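Beta-n-acetylhexosaminidase (Streptococcus pneumoniae, PDB 4AZI) hydrolyses terminal beta-linked N-acetylglucosamine units from the non-reducing ends of glycans, acting as a family 20 exo-beta-D-N-acetylglucosaminidase. Local coordinates at residues A[205-210]-A[239-244]; A[223-228]-A[244-249]; A[230-235]-A[262-267]. The protein carries 2 engineered substitutions. All blocks are in the same frame, centred on the assembly; numbering follows the deposited sequence.

Contact 1 of 3, residues A[205-210]-A[239-244]; sequences KFAEYA and VQFDKD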
loop_
_atom_site.group_PDB
_atom_site.type_symbol
_atom_site.label_atom_id
_atom_site.label_comp_id
_atom_site.label_asym_id
_atom_site.label_seq_id
_atom_site.Cartn_x
_atom_site.Cartn_y
_atom_site.Cartn_z
ATOM N N LYS A 205 -4.751 -23.644 7.144
ATOM C CA LYS A 205 -5.775 -22.747 7.654
ATOM C C LYS A 205 -5.439 -21.286 7.342
ATOM O O LYS A 205 -6.348 -20.484 7.119
ATOM C CB LYS A 205 -6.050 -22.996 9.143
ATOM C CG LYS A 205 -6.745 -24.341 9.370
ATOM C CD LYS A 205 -6.832 -24.730 10.842
ATOM N N PHE A 206 -4.151 -20.955 7.298
ATOM C CA PHE A 206 -3.724 -19.645 6.786
ATOM C C PHE A 206 -4.139 -19.424 5.326
ATOM O O PHE A 206 -4.615 -18.343 4.966
ATOM C CB PHE A 206 -2.211 -19.426 6.932
ATOM C CG PHE A 206 -1.721 -18.192 6.224
ATOM C CD1 PHE A 206 -1.852 -16.941 6.815
ATOM C CD2 PHE A 206 -1.189 -18.274 4.944
ATOM C CE1 PHE A 206 -1.440 -15.800 6.151
ATOM C CE2 PHE A 206 -0.770 -17.141 4.273
ATOM C CZ PHE A 206 -0.890 -15.899 4.879
ATOM N N ALA A 207 -3.952 -20.449 4.490
ATOM C CA ALA A 207 -4.289 -20.361 3.074
ATOM C C ALA A 207 -5.802 -20.205 2.886
ATOM O O ALA A 207 -6.249 -19.427 2.051
ATOM C CB ALA A 207 -3.772 -21.578 2.325
ATOM N N GLU A 208 -6.572 -20.928 3.694
ATOM C CA GLU A 208 -8.027 -20.855 3.674
ATOM C C GLU A 208 -8.489 -19.417 3.931
ATOM O O GLU A 208 -9.380 -18.918 3.242
ATOM C CB GLU A 208 -8.604 -21.828 4.710
ATOM C CG GLU A 208 -10.111 -21.797 4.858
ATOM C CD GLU A 208 -10.581 -22.373 6.179
ATOM O OE1 GLU A 208 -9.907 -23.272 6.730
ATOM O OE2 GLU A 208 -11.633 -21.921 6.674
ATOM N N TYR A 209 -7.847 -18.759 4.896
ATOM C CA TYR A 209 -8.122 -17.355 5.247
ATOM C C TYR A 209 -7.637 -16.350 4.186
ATOM O O TYR A 209 -8.333 -15.363 3.875
ATOM C CB TYR A 209 -7.480 -17.035 6.598
ATOM C CG TYR A 209 -7.739 -15.633 7.085
ATOM C CD1 TYR A 209 -8.972 -15.281 7.637
ATOM C CD2 TYR A 209 -6.741 -14.657 7.016
ATOM C CE1 TYR A 209 -9.202 -13.993 8.094
ATOM C CE2 TYR A 209 -6.968 -13.365 7.458
ATOM C CZ TYR A 209 -8.201 -13.039 7.994
ATOM O OH TYR A 209 -8.425 -11.754 8.439
ATOM N N ALA A 210 -6.442 -16.600 3.646
ATOM C CA ALA A 210 -5.874 -15.766 2.588
ATOM C C ALA A 210 -6.727 -15.832 1.322
ATOM O O ALA A 210 -7.015 -14.803 0.703
ATOM C CB ALA A 210 -4.436 -16.167 2.298
ATOM N N VAL A 239 -0.026 -26.977 -0.138
ATOM C CA VAL A 239 -1.090 -26.049 0.250
ATOM C C VAL A 239 -1.212 -25.014 -0.874
ATOM O O VAL A 239 -0.228 -24.400 -1.272
ATOM C CB VAL A 239 -0.796 -25.385 1.616
ATOM C CG1 VAL A 239 -1.749 -24.233 1.895
ATOM C CG2 VAL A 239 -0.881 -26.416 2.733
ATOM N N GLN A 240 -2.415 -24.849 -1.406
ATOM C CA GLN A 240 -2.592 -24.088 -2.638
ATOM C C GLN A 240 -3.168 -22.701 -2.374
ATOM O O GLN A 240 -3.989 -22.531 -1.481
ATOM C CB GLN A 240 -3.465 -24.865 -3.626
ATOM C CG GLN A 240 -2.980 -24.786 -5.067
ATOM C CD GLN A 240 -1.624 -25.455 -5.297
ATOM O OE1 GLN A 240 -0.868 -25.060 -6.192
ATOM N NE2 GLN A 240 -1.315 -26.479 -4.497
ATOM N N PHE A 241 -2.728 -21.713 -3.147
ATOM C CA PHE A 241 -3.206 -20.334 -2.967
ATOM C C PHE A 241 -3.914 -19.820 -4.219
ATOM O O PHE A 241 -3.655 -20.308 -5.326
ATOM C CB PHE A 241 -2.057 -19.398 -2.572
ATOM C CG PHE A 241 -1.535 -19.622 -1.175
ATOM C CD1 PHE A 241 -0.633 -20.653 -0.906
ATOM C CD2 PHE A 241 -1.935 -18.796 -0.123
ATOM C CE1 PHE A 241 -0.153 -20.861 0.385
ATOM C CE2 PHE A 241 -1.448 -18.992 1.168
ATOM C CZ PHE A 241 -0.559 -20.030 1.425
ATOM N N ASP A 242 -4.818 -18.855 -4.018
ATOM C CA ASP A 242 -5.548 -18.140 -5.081
ATOM C C ASP A 242 -4.539 -17.541 -6.067
ATOM O O ASP A 242 -3.644 -16.796 -5.671
ATOM C CB ASP A 242 -6.412 -17.039 -4.435
ATOM C CG ASP A 242 -7.324 -16.305 -5.429
ATOM O OD1 ASP A 242 -6.852 -15.890 -6.498
ATOM O OD2 ASP A 242 -8.520 -16.100 -5.124
ATOM N N LYS A 243 -4.660 -17.871 -7.348
ATOM C CA LYS A 243 -3.666 -17.388 -8.319
ATOM C C LYS A 243 -3.892 -15.936 -8.789
ATOM O O LYS A 243 -3.028 -15.364 -9.438
ATOM C CB LYS A 243 -3.544 -18.330 -9.518
ATOM C CG LYS A 243 -3.251 -19.789 -9.176
ATOM C CD LYS A 243 -2.015 -19.963 -8.303
ATOM C CE LYS A 243 -1.774 -21.429 -7.998
ATOM N NZ LYS A 243 -2.909 -22.058 -7.254
ATOM N N ASP A 244 -5.035 -15.347 -8.449
ATOM C CA ASP A 244 -5.377 -13.981 -8.911
ATOM C C ASP A 244 -4.788 -12.835 -8.100
ATOM O O ASP A 244 -4.926 -11.687 -8.492
ATOM C CB ASP A 244 -6.894 -13.778 -8.959
ATOM C CG ASP A 244 -7.578 -14.683 -9.953
ATOM O OD1 ASP A 244 -6.971 -15.023 -10.985
ATOM O OD2 ASP A 244 -8.739 -15.040 -9.691
#
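No hydrogen bond crosses between residues 205-210 of helix 203-219 and loop residues 239-244; the contact is apolar and gathers round the ring of Phe241. With CG anti to the carbonyl carbon (chi1 -70°), this side chain swings its outer edge in against the helix. Ala207 CB sits over one face of the ring, 3.9 Å from the Phe241 centroid and 24° off the normal, a CH-pi contact. The same methyl is pressed by Val239, whose CG1, anti to its backbone N, comes to 3.4 Å of Ala207 CB, tighter than ordinary van der Waals contact. At the rim of the Phe241 ring stands Phe206; the two side chains cross at about a right angle, and CE2 of Phe206 lies 3.7 Å from CE2 of Phe241. One turn on, Ala210 CB touches this rim more loosely.

In the TIM barrel of the family 20 catalytic module, helix 203-219 belongs to the outer layer, and 239-244 ends the long loop from strand 223-227 to strand 246-249.

Hydrogen bonds shape the loop from within. Asp242 OD1 accepts from Asp244 N at 2.7 Å, closing an Asx turn, and Lys243 NZ curls back to Phe241 O at 2.7 Å, nearly along the C=O axis. Further along the helix, Asn211 takes the loop backbone at both ends of its amide, OD1 accepting from Asp242 N and ND2 donating to Gln240 O. Lys218 forms salt bridges to OD2 of both Asp242 and Asp244, probably offsetting their charges.

Contact 2 of 3, residues A[223-228]-A[244-249]; sequences QPMAFN and DVLISY. With OAN (O-(2-acetamido-2-deoxy D-glucopyranosylidene) amino-N-phenylcarbamate), chain C.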
loop_
_atom_site.group_PDB
_atom_site.type_symbol
_atom_site.label_atom_id
_atom_site.label_comp_id
_atom_site.label_asym_id
_atom_site.label_seq_id
_atom_site.Cartn_x
_atom_site.Cartn_y
_atom_site.Cartn_z
ATOM N N GLN A 223 -9.282 -5.664 -7.184
ATOM C CA GLN A 223 -8.132 -6.545 -7.451
ATOM C C GLN A 223 -7.412 -6.847 -6.137
ATOM O O GLN A 223 -6.937 -5.910 -5.477
ATOM C CB GLN A 223 -7.159 -5.880 -8.440
ATOM C CG GLN A 223 -5.805 -6.574 -8.581
ATOM C CD GLN A 223 -5.921 -7.992 -9.126
ATOM O OE1 GLN A 223 -5.508 -8.970 -8.476
ATOM N NE2 GLN A 223 -6.478 -8.112 -10.317
ATOM N N PRO A 224 -7.306 -8.138 -5.750
ATOM C CA PRO A 224 -6.639 -8.378 -4.467
ATOM C C PRO A 224 -5.120 -8.213 -4.549
ATOM O O PRO A 224 -4.522 -8.434 -5.595
ATOM C CB PRO A 224 -7.037 -9.818 -4.105
ATOM C CG PRO A 224 -7.426 -10.458 -5.389
ATOM C CD PRO A 224 -7.880 -9.374 -6.324
ATOM N N MET A 225 -4.524 -7.750 -3.458
ATOM C CA MET A 225 -3.083 -7.687 -3.344
ATOM C C MET A 225 -2.715 -8.169 -1.955
ATOM O O MET A 225 -3.466 -7.952 -1.003
ATOM C CB MET A 225 -2.571 -6.257 -3.576
ATOM C CG MET A 225 -1.048 -6.174 -3.641
ATOM S SD MET A 225 -0.368 -4.634 -4.286
ATOM C CE MET A 225 -0.664 -3.496 -2.945
ATOM N N ALA A 226 -1.572 -8.844 -1.850
ATOM C CA ALA A 226 -1.027 -9.265 -0.560
ATOM C C ALA A 226 0.495 -9.219 -0.619
ATOM O O ALA A 226 1.071 -9.237 -1.704
ATOM C CB ALA A 226 -1.497 -10.674 -0.223
ATOM N N PHE A 227 1.147 -9.168 0.540
ATOM C CA PHE A 227 2.602 -9.299 0.584
ATOM C C PHE A 227 2.986 -10.746 0.312
ATOM O O PHE A 227 2.179 -11.652 0.482
ATOM C CB PHE A 227 3.176 -8.810 1.911
ATOM C CG PHE A 227 2.979 -7.349 2.143
ATOM C CD1 PHE A 227 3.562 -6.413 1.294
ATOM C CD2 PHE A 227 2.194 -6.905 3.194
ATOM C CE1 PHE A 227 3.365 -5.060 1.494
ATOM C CE2 PHE A 227 1.997 -5.555 3.404
ATOM C CZ PHE A 227 2.575 -4.632 2.549
ATOM N N ASN A 228 4.217 -10.959 -0.128
ATOM C CA ASN A 228 4.607 -12.278 -0.624
ATOM C C ASN A 228 4.822 -13.351 0.441
ATOM O O ASN A 228 4.728 -14.533 0.129
ATOM C CB ASN A 228 5.853 -12.165 -1.510
ATOM C CG ASN A 228 7.045 -11.617 -0.762
ATOM O OD1 ASN A 228 7.156 -10.412 -0.545
ATOM N ND2 ASN A 228 7.951 -12.504 -0.368
ATOM N N ASP A 244 -5.035 -15.347 -8.449
ATOM C CA ASP A 244 -5.377 -13.981 -8.911
ATOM C C ASP A 244 -4.788 -12.835 -8.100
ATOM O O ASP A 244 -4.926 -11.687 -8.492
ATOM C CB ASP A 244 -6.894 -13.778 -8.959
ATOM C CG ASP A 244 -7.578 -14.683 -9.953
ATOM O OD1 ASP A 244 -6.971 -15.023 -10.985
ATOM O OD2 ASP A 244 -8.739 -15.040 -9.691
ATOM N N VAL A 245 -4.165 -13.142 -6.967
ATOM C CA VAL A 245 -3.605 -12.107 -6.083
ATOM C C VAL A 245 -2.408 -11.401 -6.729
ATOM O O VAL A 245 -1.511 -12.058 -7.229
ATOM C CB VAL A 245 -3.204 -12.704 -4.709
ATOM C CG1 VAL A 245 -2.495 -11.664 -3.839
ATOM C CG2 VAL A 245 -4.435 -13.280 -3.992
ATOM N N LEU A 246 -2.413 -10.066 -6.720
ATOM C CA LEU A 246 -1.236 -9.280 -7.082
ATOM C C LEU A 246 -0.252 -9.326 -5.913
ATOM O O LEU A 246 -0.599 -8.955 -4.807
ATOM C CB LEU A 246 -1.625 -7.837 -7.404
ATOM C CG LEU A 246 -0.485 -6.861 -7.725
ATOM C CD1 LEU A 246 0.243 -7.214 -9.024
ATOM C CD2 LEU A 246 -1.010 -5.439 -7.773
ATOM N N ILE A 247 0.966 -9.807 -6.148
ATOM C CA ILE A 247 1.895 -10.048 -5.040
ATOM C C ILE A 247 2.806 -8.826 -4.818
ATOM O O ILE A 247 3.588 -8.434 -5.694
ATOM C CB ILE A 247 2.742 -11.324 -5.262
ATOM C CG1 ILE A 247 1.870 -12.584 -5.541
ATOM C CG2 ILE A 247 3.727 -11.539 -4.132
ATOM C CD1 ILE A 247 1.175 -13.193 -4.339
ATOM N N SER A 248 2.705 -8.219 -3.649
ATOM C CA SER A 248 3.626 -7.146 -3.308
ATOM C C SER A 248 4.912 -7.798 -2.799
ATOM O O SER A 248 4.993 -8.188 -1.637
ATOM C CB SER A 248 2.997 -6.200 -2.286
ATOM O OG SER A 248 3.926 -5.231 -1.850
ATOM N N TYR A 249 5.894 -7.954 -3.690
ATOM C CA TYR A 249 7.122 -8.698 -3.372
ATOM C C TYR A 249 8.221 -7.790 -2.853
ATOM O O TYR A 249 8.722 -6.929 -3.577
ATOM C CB TYR A 249 7.644 -9.529 -4.570
ATOM C CG TYR A 249 8.544 -10.663 -4.110
ATOM C CD1 TYR A 249 9.867 -10.419 -3.711
ATOM C CD2 TYR A 249 8.067 -11.973 -4.031
ATOM C CE1 TYR A 249 10.686 -11.450 -3.261
ATOM C CE2 TYR A 249 8.879 -13.004 -3.576
ATOM C CZ TYR A 249 10.189 -12.732 -3.185
ATOM O OH TYR A 249 11.006 -13.751 -2.738
HETATM C CAH OAN C . 5.912 -6.277 4.293
HETATM C CAG OAN C . 6.871 -5.503 5.210
HETATM O OAN OAN C . 7.723 -4.769 4.730
HETATM N NAI OAN C . 6.702 -5.707 6.518
HETATM C CAB OAN C . 7.498 -5.060 7.583
HETATM C CAC OAN C . 6.924 -3.674 7.884
HETATM O OAJ OAN C . 5.813 -3.806 8.780
HETATM C CAD OAN C . 7.976 -2.762 8.498
HETATM O OAK OAN C . 7.354 -1.514 8.768
HETATM C CAE OAN C . 9.122 -2.562 7.495
HETATM C CAF OAN C . 10.280 -1.699 8.008
HETATM O OAM OAN C . 10.941 -2.350 9.098
HETATM O OAL OAN C . 9.680 -3.816 7.020
HETATM C CAA OAN C . 8.998 -4.984 7.228
HETATM N NAY OAN C . 9.684 -6.099 7.097
HETATM O OAQ OAN C . 11.004 -5.957 6.786
HETATM C CAP OAN C . 11.810 -6.942 7.283
HETATM O OAR OAN C . 13.010 -6.948 7.002
HETATM N NAO OAN C . 11.227 -7.859 8.071
HETATM C CAS OAN C . 11.839 -8.921 8.617
HETATM C CAT OAN C . 11.259 -10.176 8.433
HETATM C CAU OAN C . 11.848 -11.315 8.981
HETATM C CAV OAN C . 13.027 -11.204 9.715
HETATM C CAW OAN C . 13.617 -9.947 9.907
HETATM C CAX OAN C . 13.024 -8.805 9.362
#
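The parallel strands 223-227 and 246-249 pair side chains in register on each face. Met225 and Leu246 lie side by side, pointing the same way, both with CG anti to the backbone N; the Met225 chain runs extended as far as SD, which lies 3.6 Å from Leu246 CD2. On the same face Ser248 OG, hydrogen-bonded to Thr275 OG1, comes obliquely to 3.4 Å of Phe227 CD1. The acetamido methyl CAH of OAN rests over the centre of the Phe227 ring, 3.8 Å from Phe227 CG. Ala226, in register with Ile247, points to the reverse face, where its CB packs diagonally on Val245 CG1, just ahead of the strand. Asn228 takes the crowded rotamer (chi1 61°), which lays its amide over the Tyr249 ring, the planes 20° apart and ND2 of Asn228 3.4 Å from Tyr249 CE2. Trp250 N and Ser251 O hold that amide in place.

The backbone ladder comprises Leu246 N to Pro224 O (2.9 Å, donor 31° above the carbonyl plane), Ala226 N to Leu246 O (3.1 Å), Ser248 N to Ala226 O (2.7 Å) and, weakly, Asn228 N to Ser248 O.

These are the fifth and sixth strands of the TIM barrel. Strand 176-180 bonds to the other edge of 223-227; Leu246 and Ser248 reach strand 321-329 inside the barrel, while Pro224 and Val245 pack outward on helix 203-219.

Contact 3 of 3, residues A[230-235]-A[262-267]; sequences GFYYED and PQYLAS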
loop_
_atom_site.group_PDB
_atom_site.type_symbol
_atom_site.label_atom_id
_atom_site.label_comp_id
_atom_site.label_asym_id
_atom_site.label_seq_id
_atom_site.Cartn_x
_atom_site.Cartn_y
_atom_site.Cartn_z
ATOM N N GLY A 230 3.503 -15.150 2.923
ATOM C CA GLY A 230 2.737 -16.335 3.265
ATOM C C GLY A 230 2.464 -17.255 2.102
ATOM O O GLY A 230 1.893 -18.319 2.289
ATOM N N PHE A 231 2.856 -16.850 0.896
ATOM C CA PHE A 231 2.487 -17.583 -0.316
ATOM C C PHE A 231 3.527 -18.621 -0.725
ATOM O O PHE A 231 4.684 -18.287 -0.998
ATOM C CB PHE A 231 2.202 -16.610 -1.471
ATOM C CG PHE A 231 0.909 -15.847 -1.322
ATOM C CD1 PHE A 231 0.810 -14.775 -0.435
ATOM C CD2 PHE A 231 -0.212 -16.205 -2.066
ATOM C CE1 PHE A 231 -0.385 -14.078 -0.294
ATOM C CE2 PHE A 231 -1.406 -15.508 -1.937
ATOM C CZ PHE A 231 -1.496 -14.440 -1.048
ATOM N N TYR A 232 3.094 -19.875 -0.783
ATOM C CA TYR A 232 3.952 -21.001 -1.141
ATOM C C TYR A 232 5.270 -20.975 -0.392
ATOM O O TYR A 232 6.341 -20.973 -0.992
ATOM C CB TYR A 232 4.150 -21.054 -2.660
ATOM C CG TYR A 232 2.856 -21.386 -3.357
ATOM C CD1 TYR A 232 2.493 -22.710 -3.583
ATOM C CD2 TYR A 232 1.976 -20.382 -3.753
ATOM C CE1 TYR A 232 1.297 -23.023 -4.192
ATOM C CE2 TYR A 232 0.780 -20.688 -4.372
ATOM C CZ TYR A 232 0.450 -22.013 -4.589
ATOM O OH TYR A 232 -0.730 -22.339 -5.191
ATOM N N TYR A 233 5.179 -20.935 0.933
ATOM C CA TYR A 233 6.367 -20.835 1.783
ATOM C C TYR A 233 7.328 -21.962 1.436
ATOM O O TYR A 233 6.900 -23.095 1.189
ATOM C CB TYR A 233 5.972 -20.887 3.262
ATOM C CG TYR A 233 7.126 -20.711 4.227
ATOM C CD1 TYR A 233 7.712 -19.458 4.434
ATOM C CD2 TYR A 233 7.618 -21.794 4.950
ATOM C CE1 TYR A 233 8.762 -19.296 5.336
ATOM C CE2 TYR A 233 8.667 -21.648 5.846
ATOM C CZ TYR A 233 9.238 -20.402 6.034
ATOM O OH TYR A 233 10.276 -20.268 6.922
ATOM N N GLU A 234 8.612 -21.616 1.368
ATOM C CA GLU A 234 9.712 -22.551 1.065
ATOM C C GLU A 234 9.561 -23.331 -0.260
ATOM O O GLU A 234 9.995 -24.484 -0.366
ATOM C CB GLU A 234 9.997 -23.478 2.267
ATOM C CG GLU A 234 11.492 -23.656 2.547
ATOM C CD GLU A 234 11.792 -24.418 3.829
ATOM O OE1 GLU A 234 10.966 -24.405 4.769
ATOM O OE2 GLU A 234 12.873 -25.033 3.905
ATOM N N ASP A 235 8.962 -22.673 -1.258
ATOM C CA ASP A 235 8.735 -23.224 -2.607
ATOM C C ASP A 235 7.987 -24.569 -2.614
ATOM O O ASP A 235 8.240 -25.404 -3.469
ATOM C CB ASP A 235 10.055 -23.370 -3.404
ATOM C CG ASP A 235 10.837 -22.073 -3.532
ATOM O OD1 ASP A 235 10.242 -20.970 -3.424
ATOM O OD2 ASP A 235 12.069 -22.170 -3.766
ATOM N N PRO A 262 10.837 -15.244 -6.091
ATOM C CA PRO A 262 10.029 -14.642 -7.151
ATOM C C PRO A 262 9.947 -15.570 -8.359
ATOM O O PRO A 262 8.892 -15.639 -8.998
ATOM C CB PRO A 262 10.788 -13.355 -7.510
ATOM C CG PRO A 262 11.743 -13.127 -6.403
ATOM C CD PRO A 262 12.050 -14.459 -5.805
ATOM N N GLN A 263 11.044 -16.274 -8.660
ATOM C CA GLN A 263 11.048 -17.291 -9.725
ATOM C C GLN A 263 9.940 -18.326 -9.489
ATOM O O GLN A 263 9.150 -18.625 -10.395
ATOM C CB GLN A 263 12.398 -18.018 -9.819
ATOM C CG GLN A 263 13.573 -17.187 -10.315
ATOM C CD GLN A 263 14.480 -16.712 -9.187
ATOM O OE1 GLN A 263 14.017 -16.397 -8.094
ATOM N NE2 GLN A 263 15.782 -16.677 -9.449
ATOM N N TYR A 264 9.890 -18.873 -8.272
ATOM C CA TYR A 264 8.888 -19.878 -7.929
ATOM C C TYR A 264 7.446 -19.367 -8.050
ATOM O O TYR A 264 6.591 -20.058 -8.600
ATOM C CB TYR A 264 9.115 -20.468 -6.532
ATOM C CG TYR A 264 8.222 -21.664 -6.275
ATOM C CD1 TYR A 264 8.600 -22.937 -6.695
ATOM C CD2 TYR A 264 6.983 -21.517 -5.654
ATOM C CE1 TYR A 264 7.786 -24.036 -6.480
ATOM C CE2 TYR A 264 6.160 -22.609 -5.430
ATOM C CZ TYR A 264 6.565 -23.864 -5.854
ATOM O OH TYR A 264 5.767 -24.955 -5.649
ATOM N N LEU A 265 7.178 -18.182 -7.511
ATOM C CA LEU A 265 5.841 -17.580 -7.609
ATOM C C LEU A 265 5.435 -17.240 -9.043
ATOM O O LEU A 265 4.294 -17.481 -9.422
ATOM C CB LEU A 265 5.703 -16.361 -6.692
ATOM C CG LEU A 265 5.828 -16.609 -5.185
ATOM C CD1 LEU A 265 5.759 -15.275 -4.443
ATOM C CD2 LEU A 265 4.746 -17.558 -4.704
ATOM N N ALA A 266 6.367 -16.716 -9.843
ATOM C CA ALA A 266 6.115 -16.489 -11.274
ATOM C C ALA A 266 5.687 -17.776 -11.969
ATOM O O ALA A 266 4.748 -17.771 -12.790
ATOM C CB ALA A 266 7.340 -15.900 -11.958
ATOM N N SER A 267 6.365 -18.874 -11.610
ATOM C CA SER A 267 6.082 -20.203 -12.145
ATOM C C SER A 267 4.641 -20.651 -11.847
ATOM O O SER A 267 4.032 -21.367 -12.641
ATOM C CB SER A 267 7.119 -21.228 -11.642
ATOM O OG SER A 267 6.851 -21.677 -10.320
#
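The long loop that follows the fifth strand of the TIM barrel packs here on helix 262-267, a short helix on the connection between the sixth and seventh strands, and Tyr264 carries most of the contact. CG of Tyr264 stands anti to the backbone N (chi1 -170°), which sends the ring out from the helix and along Asp235. At its base, Tyr264 CB lies 3.3 Å from Asp235 OD1, and the carboxylate, only 18° from parallel to the ring, also reaches over CG. Next outward, CD1 has Asp235 CB above it at 3.6 Å; this CB is 3.8 Å from the Tyr264 ring centroid and 19° off the normal, a CH-pi contact. Asp235 CA lies over the centre of the ring, 3.9 Å from Tyr264 CD2, so one face is roofed by side chain and backbone of a single residue. Farther out, CE2 at the ring edge touches Tyr232 CB at 3.8 Å, the two tyrosine side chains crossing at about a right angle. CE1, CZ and the hydroxyl OH of Tyr264 all lie 3.3 Å from Asp235 O.

Positive phi angles at Tyr232, Glu234 and Asp235 curl the loop, turning Asp235 over the ring; its OD1 is held by Ser261 N, just ahead of the helix. Lower down, Leu265 pushes CD2 between Phe231 and Tyr232, 4.1 Å from Tyr232 CD2, and continues the apolar layer toward Tyr249. Across the opposite face of the Tyr264 ring lies Ser267, whose OG gives a very short 2.4 Å hydrogen bond to Tyr264 O, in the carbonyl plane and on a lone pair.

Overall arrangement
The three contacts form a compact cluster, their centres 12 to 13 Å apart, round the fifth and sixth strands of the TIM barrel. Their segments interleave along the chain: 205-210, 223-228, 230-235, 239-244, 244-249, 262-267. Contacts 1 and 2 share Asp244, where the long loop passes into strand 246-249. Both halves of that loop, in contacts 1 and 3, meet at Tyr232 OH, which lies 2.9 Å from Phe241 N, a probable hydrogen bond. Phe231 links contact 3 to contact 2 by packing on Ala226 and Ile247. Helix 203-219, the long loop, the two strands it joins and the short helix 262-267 thus pack together beside the Phe227 wall of the inhibitor pocket.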